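Local structure of NADP-dependent alcohol dehydrogenase (Entamoeba histolytica, 2OUI) at residues A[35-40]-A[57-62]; A[80-85]-A[146-151]. The protein catalyses the NADP-dependent interconversion of alcohols and their carbonyl compounds, as a tetrameric zinc-containing member of the medium-chain alcohol dehydrogenase family. The protein carries 1 engineered substitution. All coordinates share one frame; numbering follows the deposited sequence.

Interaction 1. Residues A[35-40]-A[57-62]; sequences APCTSD and LGHEAV. With ZN (zinc ion), chain E; CAC (cacodylate ion), chain H; EDO (1,2-ethanediol), chain I; NO3 (nitrate ion), chain F.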
loop_
_atom_site.group_PDB
_atom_site.type_symbol
_atom_site.label_atom_id
_atom_site.label_comp_id
_atom_site.label_asym_id
_atom_site.label_seq_id
_atom_site.Cartn_x
_atom_site.Cartn_y
_atom_site.Cartn_z
ATOM N N ALA A 35 -1.614 -31.987 -14.105
ATOM C CA ALA A 35 -1.564 -31.224 -15.369
ATOM C C ALA A 35 -0.115 -30.827 -15.675
ATOM O O ALA A 35 0.657 -30.588 -14.745
ATOM C CB ALA A 35 -2.439 -29.981 -15.277
ATOM N N PRO A 36 0.256 -30.769 -16.965
ATOM C CA PRO A 36 1.578 -30.282 -17.383
ATOM C C PRO A 36 1.589 -28.772 -17.611
ATOM O O PRO A 36 0.525 -28.162 -17.813
ATOM C CB PRO A 36 1.783 -30.975 -18.714
ATOM C CG PRO A 36 0.386 -30.956 -19.312
ATOM C CD PRO A 36 -0.564 -31.161 -18.127
ATOM N N CYS A 37 2.783 -28.178 -17.575
ATOM C CA CYS A 37 2.930 -26.725 -17.650
ATOM C C CYS A 37 3.964 -26.377 -18.689
ATOM O O CYS A 37 4.956 -27.060 -18.820
ATOM C CB CYS A 37 3.402 -26.169 -16.296
ATOM S SG CYS A 37 3.326 -24.346 -16.258
ATOM N N THR A 38 3.718 -25.291 -19.415
ATOM C CA THR A 38 4.694 -24.690 -20.319
ATOM C C THR A 38 6.037 -24.477 -19.621
ATOM O O THR A 38 7.085 -24.632 -20.235
ATOM C CB THR A 38 4.147 -23.330 -20.825
ATOM O OG1 THR A 38 2.847 -23.546 -21.404
ATOM C CG2 THR A 38 5.042 -22.748 -21.898
ATOM N N SER A 39 6.013 -24.145 -18.334
ATOM C CA SER A 39 7.268 -23.892 -17.613
ATOM C C SER A 39 8.205 -25.076 -17.733
ATOM O O SER A 39 9.415 -24.914 -17.913
ATOM C CB SER A 39 7.026 -23.580 -16.145
ATOM O OG SER A 39 6.237 -22.416 -16.018
ATOM N N ASP A 40 7.659 -26.286 -17.623
ATOM C CA ASP A 40 8.514 -27.465 -17.704
ATOM C C ASP A 40 9.118 -27.672 -19.086
ATOM O O ASP A 40 10.196 -28.269 -19.209
ATOM C CB ASP A 40 7.753 -28.716 -17.252
ATOM C CG ASP A 40 7.723 -28.865 -15.717
ATOM O OD1 ASP A 40 8.372 -28.062 -14.989
ATOM O OD2 ASP A 40 7.077 -29.819 -15.242
ATOM N N LEU A 57 9.295 -34.343 -12.882
ATOM C CA LEU A 57 8.683 -33.133 -13.425
ATOM C C LEU A 57 7.297 -32.904 -12.847
ATOM O O LEU A 57 6.805 -33.731 -12.087
ATOM C CB LEU A 57 8.636 -33.200 -14.954
ATOM C CG LEU A 57 10.021 -33.155 -15.604
ATOM C CD1 LEU A 57 9.916 -33.580 -17.037
ATOM C CD2 LEU A 57 10.606 -31.742 -15.486
ATOM N N GLY A 58 6.695 -31.769 -13.199
ATOM C CA GLY A 58 5.334 -31.447 -12.779
ATOM C C GLY A 58 5.174 -30.734 -11.450
ATOM O O GLY A 58 5.887 -31.012 -10.468
ATOM N N HIS A 59 4.217 -29.812 -11.401
ATOM C CA HIS A 59 3.960 -29.041 -10.198
ATOM C C HIS A 59 2.488 -28.631 -10.064
ATOM O O HIS A 59 2.164 -27.638 -9.401
ATOM C CB HIS A 59 4.885 -27.812 -10.111
ATOM C CG HIS A 59 4.947 -26.989 -11.369
ATOM N ND1 HIS A 59 5.989 -27.081 -12.266
ATOM C CD2 HIS A 59 4.106 -26.046 -11.868
ATOM C CE1 HIS A 59 5.777 -26.249 -13.276
ATOM N NE2 HIS A 59 4.642 -25.609 -13.057
ATOM N N GLU A 60 1.595 -29.414 -10.672
ATOM C CA GLU A 60 0.171 -29.155 -10.600
ATOM C C GLU A 60 -0.519 -30.483 -10.290
ATOM O O GLU A 60 -0.524 -31.376 -11.125
ATOM C CB GLU A 60 -0.315 -28.632 -11.951
ATOM C CG GLU A 60 0.207 -27.229 -12.254
ATOM C CD GLU A 60 0.048 -26.847 -13.712
ATOM O OE1 GLU A 60 -0.980 -26.206 -14.037
ATOM O OE2 GLU A 60 0.926 -27.229 -14.530
ATOM N N ALA A 61 -1.074 -30.587 -9.082
ATOM C CA ALA A 61 -1.687 -31.852 -8.612
ATOM C C ALA A 61 -2.829 -31.590 -7.653
ATOM O O ALA A 61 -2.784 -30.650 -6.865
ATOM C CB ALA A 61 -0.653 -32.709 -7.891
ATOM N N VAL A 62 -3.831 -32.462 -7.723
ATOM C CA VAL A 62 -4.783 -32.719 -6.627
ATOM C C VAL A 62 -4.394 -34.135 -6.207
ATOM O O VAL A 62 -4.132 -34.978 -7.063
ATOM C CB VAL A 62 -6.236 -32.687 -7.126
ATOM C CG1 VAL A 62 -7.206 -33.326 -6.117
ATOM C CG2 VAL A 62 -6.637 -31.234 -7.440
HETATM ZN ZN ZN E . 3.727 -24.059 -14.077
HETATM AS AS CAC H . 5.117 -21.524 -12.675
HETATM O O1 CAC H . 3.758 -20.472 -12.891
HETATM O O2 CAC H . 5.151 -22.761 -13.933
HETATM C C1 CAC H . 6.811 -20.591 -12.942
HETATM C C2 CAC H . 5.051 -22.426 -10.935
HETATM C C1 EDO I . 3.948 -19.500 -15.997
HETATM O O1 EDO I . 4.641 -18.421 -16.642
HETATM C C2 EDO I . 3.691 -20.625 -16.998
HETATM O O2 EDO I . 4.770 -20.825 -17.932
HETATM N N NO3 F . 0.916 -20.552 -20.342
HETATM O O1 NO3 F . 1.133 -21.927 -20.146
HETATM O O2 NO3 F . -0.279 -19.984 -19.962
HETATM O O3 NO3 F . 1.897 -19.742 -20.925
HETATM O O HOH W 1 2.764 -29.181 -13.956
#

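Interaction 2. Residues A[80-85]-A[146-151]; sequences KVIVPA and VMLSDM. With ZN (zinc ion), chain E.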
loop_
_atom_site.group_PDB
_atom_site.type_symbol
_atom_site.label_atom_id
_atom_site.label_comp_id
_atom_site.label_asym_id
_atom_site.label_seq_id
_atom_site.Cartn_x
_atom_site.Cartn_y
_atom_site.Cartn_z
ATOM N N LYS A 80 -8.076 -35.806 0.778
ATOM C CA LYS A 80 -7.869 -35.370 -0.591
ATOM C C LYS A 80 -7.538 -33.878 -0.556
ATOM O O LYS A 80 -8.193 -33.104 0.142
ATOM C CB LYS A 80 -9.094 -35.685 -1.447
ATOM C CG LYS A 80 -9.345 -37.198 -1.534
ATOM C CD LYS A 80 -10.508 -37.559 -2.434
ATOM C CE LYS A 80 -10.787 -39.057 -2.291
ATOM N NZ LYS A 80 -12.056 -39.475 -2.936
ATOM N N VAL A 81 -6.500 -33.482 -1.292
ATOM C CA VAL A 81 -5.925 -32.142 -1.126
ATOM C C VAL A 81 -5.621 -31.495 -2.468
ATOM O O VAL A 81 -5.359 -32.192 -3.465
ATOM C CB VAL A 81 -4.594 -32.162 -0.313
ATOM C CG1 VAL A 81 -4.846 -32.492 1.161
ATOM C CG2 VAL A 81 -3.589 -33.192 -0.903
ATOM N N ILE A 82 -5.631 -30.172 -2.458
ATOM C CA ILE A 82 -5.178 -29.359 -3.564
ATOM C C ILE A 82 -3.717 -29.027 -3.244
ATOM O O ILE A 82 -3.404 -28.451 -2.186
ATOM C CB ILE A 82 -6.001 -28.045 -3.657
ATOM C CG1 ILE A 82 -7.475 -28.344 -3.944
ATOM C CG2 ILE A 82 -5.500 -27.182 -4.771
ATOM C CD1 ILE A 82 -8.407 -27.143 -3.652
ATOM N N VAL A 83 -2.823 -29.381 -4.149
ATOM C CA VAL A 83 -1.407 -29.129 -3.918
ATOM C C VAL A 83 -0.982 -27.860 -4.676
ATOM O O VAL A 83 -1.072 -27.826 -5.914
ATOM C CB VAL A 83 -0.540 -30.315 -4.398
ATOM C CG1 VAL A 83 0.928 -30.109 -3.973
ATOM C CG2 VAL A 83 -1.082 -31.662 -3.837
ATOM N N PRO A 84 -0.521 -26.818 -3.952
ATOM C CA PRO A 84 -0.090 -25.608 -4.681
ATOM C C PRO A 84 1.256 -25.868 -5.360
ATOM O O PRO A 84 2.046 -26.651 -4.844
ATOM C CB PRO A 84 0.048 -24.548 -3.577
ATOM C CG PRO A 84 0.362 -25.363 -2.300
ATOM C CD PRO A 84 -0.365 -26.700 -2.490
ATOM N N ALA A 85 1.518 -25.243 -6.519
ATOM C CA ALA A 85 2.821 -25.419 -7.177
ATOM C C ALA A 85 3.937 -24.909 -6.260
ATOM O O ALA A 85 5.050 -25.434 -6.281
ATOM C CB ALA A 85 2.878 -24.665 -8.525
ATOM N N VAL A 146 -7.344 -28.838 -10.022
ATOM C CA VAL A 146 -5.910 -28.870 -10.367
ATOM C C VAL A 146 -5.469 -27.581 -11.084
ATOM O O VAL A 146 -4.269 -27.231 -11.109
ATOM C CB VAL A 146 -5.498 -30.143 -11.149
ATOM C CG1 VAL A 146 -6.014 -30.110 -12.583
ATOM C CG2 VAL A 146 -3.987 -30.315 -11.092
ATOM N N MET A 147 -6.446 -26.864 -11.641
ATOM C CA MET A 147 -6.171 -25.550 -12.250
ATOM C C MET A 147 -5.834 -24.487 -11.219
ATOM O O MET A 147 -5.232 -23.467 -11.563
ATOM C CB MET A 147 -7.372 -25.078 -13.079
ATOM C CG MET A 147 -7.767 -26.012 -14.229
ATOM S SD MET A 147 -6.493 -26.210 -15.491
ATOM C CE MET A 147 -5.784 -27.787 -15.079
ATOM N N LEU A 148 -6.230 -24.711 -9.968
ATOM C CA LEU A 148 -5.866 -23.812 -8.848
ATOM C C LEU A 148 -4.367 -23.784 -8.513
ATOM O O LEU A 148 -3.856 -22.769 -8.088
ATOM C CB LEU A 148 -6.673 -24.169 -7.583
ATOM C CG LEU A 148 -8.193 -23.984 -7.641
ATOM C CD1 LEU A 148 -8.880 -24.667 -6.470
ATOM C CD2 LEU A 148 -8.561 -22.478 -7.717
ATOM N N SER A 149 -3.665 -24.900 -8.720
ATOM C CA SER A 149 -2.304 -25.105 -8.221
ATOM C C SER A 149 -1.328 -24.079 -8.771
ATOM O O SER A 149 -0.432 -23.640 -8.059
ATOM C CB SER A 149 -1.806 -26.492 -8.669
ATOM O OG SER A 149 -2.652 -27.502 -8.139
ATOM N N ASP A 150 -1.549 -23.711 -10.032
ATOM C CA ASP A 150 -0.614 -22.898 -10.805
ATOM C C ASP A 150 -1.400 -21.952 -11.717
ATOM O O ASP A 150 -1.150 -20.753 -11.686
ATOM C CB ASP A 150 0.319 -23.830 -11.590
ATOM C CG ASP A 150 1.491 -23.114 -12.271
ATOM O OD1 ASP A 150 1.713 -21.896 -12.027
ATOM O OD2 ASP A 150 2.180 -23.799 -13.075
ATOM N N MET A 151 -2.369 -22.446 -12.490
ATOM C CA MET A 151 -2.973 -21.566 -13.520
ATOM C C MET A 151 -3.772 -20.408 -12.931
ATOM O O MET A 151 -3.524 -19.249 -13.259
ATOM C CB MET A 151 -3.820 -22.339 -14.523
ATOM C CG MET A 151 -3.046 -23.446 -15.282
ATOM S SD MET A 151 -1.725 -22.781 -16.327
ATOM C CE MET A 151 -0.273 -22.864 -15.277
HETATM ZN ZN ZN E . 3.727 -24.059 -14.077
#

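Interaction 1. Residues A[35-40]-A[57-62]
Cys-37 and His-59 meet at a shared zinc ion, which bonds Cys-37 SG at 2.2 Å and His-59 NE2 at 2.1 Å. With CG of His-59 held between its backbone N and carbonyl carbon (chi1 49°), the imidazole swings toward Cys-37. SG also accepts from Ser-39 N, capping helix 38-46. Cacodylate O2, at 1.9 Å from the zinc, takes a further coordination position, with Ser-39 OG very close to it.

Among the direct hydrogen bonds, Gly-58 N reaches Asp-40 OD2 at 2.8 Å, nearly in line with its C-O bond, and Ala-35 N donates to Glu-60 O. The other carboxylate oxygen, Asp-40 OD1, lies near the plane of the His-59 ring at its edge, with carboxylate and ring 88° apart; Ser-113 OG bonds both this oxygen and His-59 ND1.

One water accepts from His-59 N and donates to both Ala-35 O and Glu-60 OE2, bridging two acceptors that cannot bond each other directly. Glu-60 OE1 forms a salt bridge with Lys-346, while OE2 packs 3.2 Å from Cys-37 CB.

The helix-capping cysteine and the Gly-His-Glu segment, completed by Asp-150, match the catalytic zinc site of medium-chain alcohol dehydrogenases.

Interaction 2. Residues A[80-85]-A[146-151]
Ser-149 meets Val-83 and Ala-85 with its hydroxyl and its backbone carbonyl, respectively. The hydroxyl OG donates to Val-83 O at 2.7 Å, moderately tilted from the carbonyl plane. Its first torsion, with OG anti to the carbonyl carbon and beside the backbone N (chi1 -60°), brings the oxygen to Val-83 O. Two residues on, Ala-85 N returns a bond to Ser-149 O at 3.0 Å; it is nearly straight at hydrogen (170°), although the donor stands above the carbonyl plane. The two bonds thus hold the backbone on both sides of Pro-84, where the CA atoms of Pro-84 and Ser-149 are 4.2 Å apart.

Apolar contacts lie to each side of this polar pair. The CD1 methyls of Ile-82 and Leu-148 touch at 3.8 Å as the two side chains cross obliquely, and Ala-85 CB packs against Asp-150 CB at 4.1 Å. In this medium-chain dehydrogenase fold the contact joins a strand of the GroES-like domain to the helical segment that carries a zinc ligand, Asp-150. Its OD2 binds the zinc at 1.9 Å, with CG anti to the backbone N (chi1 -171°) directing the carboxylate toward the metal, whose other protein ligands are Cys-37 and His-59.

Farther out, the backbone of Ile-82 pairs with Ala-134 and that of Val-81 with Gly-63, fixing the strand within its sheet. Helix 298-310 packs on the apolar side through Met-302, against Ile-82 and Pro-84, and through Leu-305 and Ala-306, against Leu-148. At the ligand-bearing helix, Asp-150 O accepts a hydrogen bond from Thr-154 OG1.

The centres of interactions 1 and 2 lie 10 Å apart, and the zinc ion joins them: 35-40 and 57-62 supply a sulfur and an imidazole nitrogen, and 146-151 a carboxylate oxygen. His-59 NE2 and Asp-150 OD2 are 3.1 Å apart, as neighbouring ligands of one metal. A second link runs through the sheet, where strands 61-68 and 80-83 are antiparallel neighbours and Ala-61 O lies 3.0 Å from Val-83 N, a probable hydrogen bond. Ala-85 CB also packs 3.2 Å from His-59 O. Cacodylate, probably from the crystallisation liquor, completes the coordination, consistent with an oxygen-binding position for substrate in the active-site pocket.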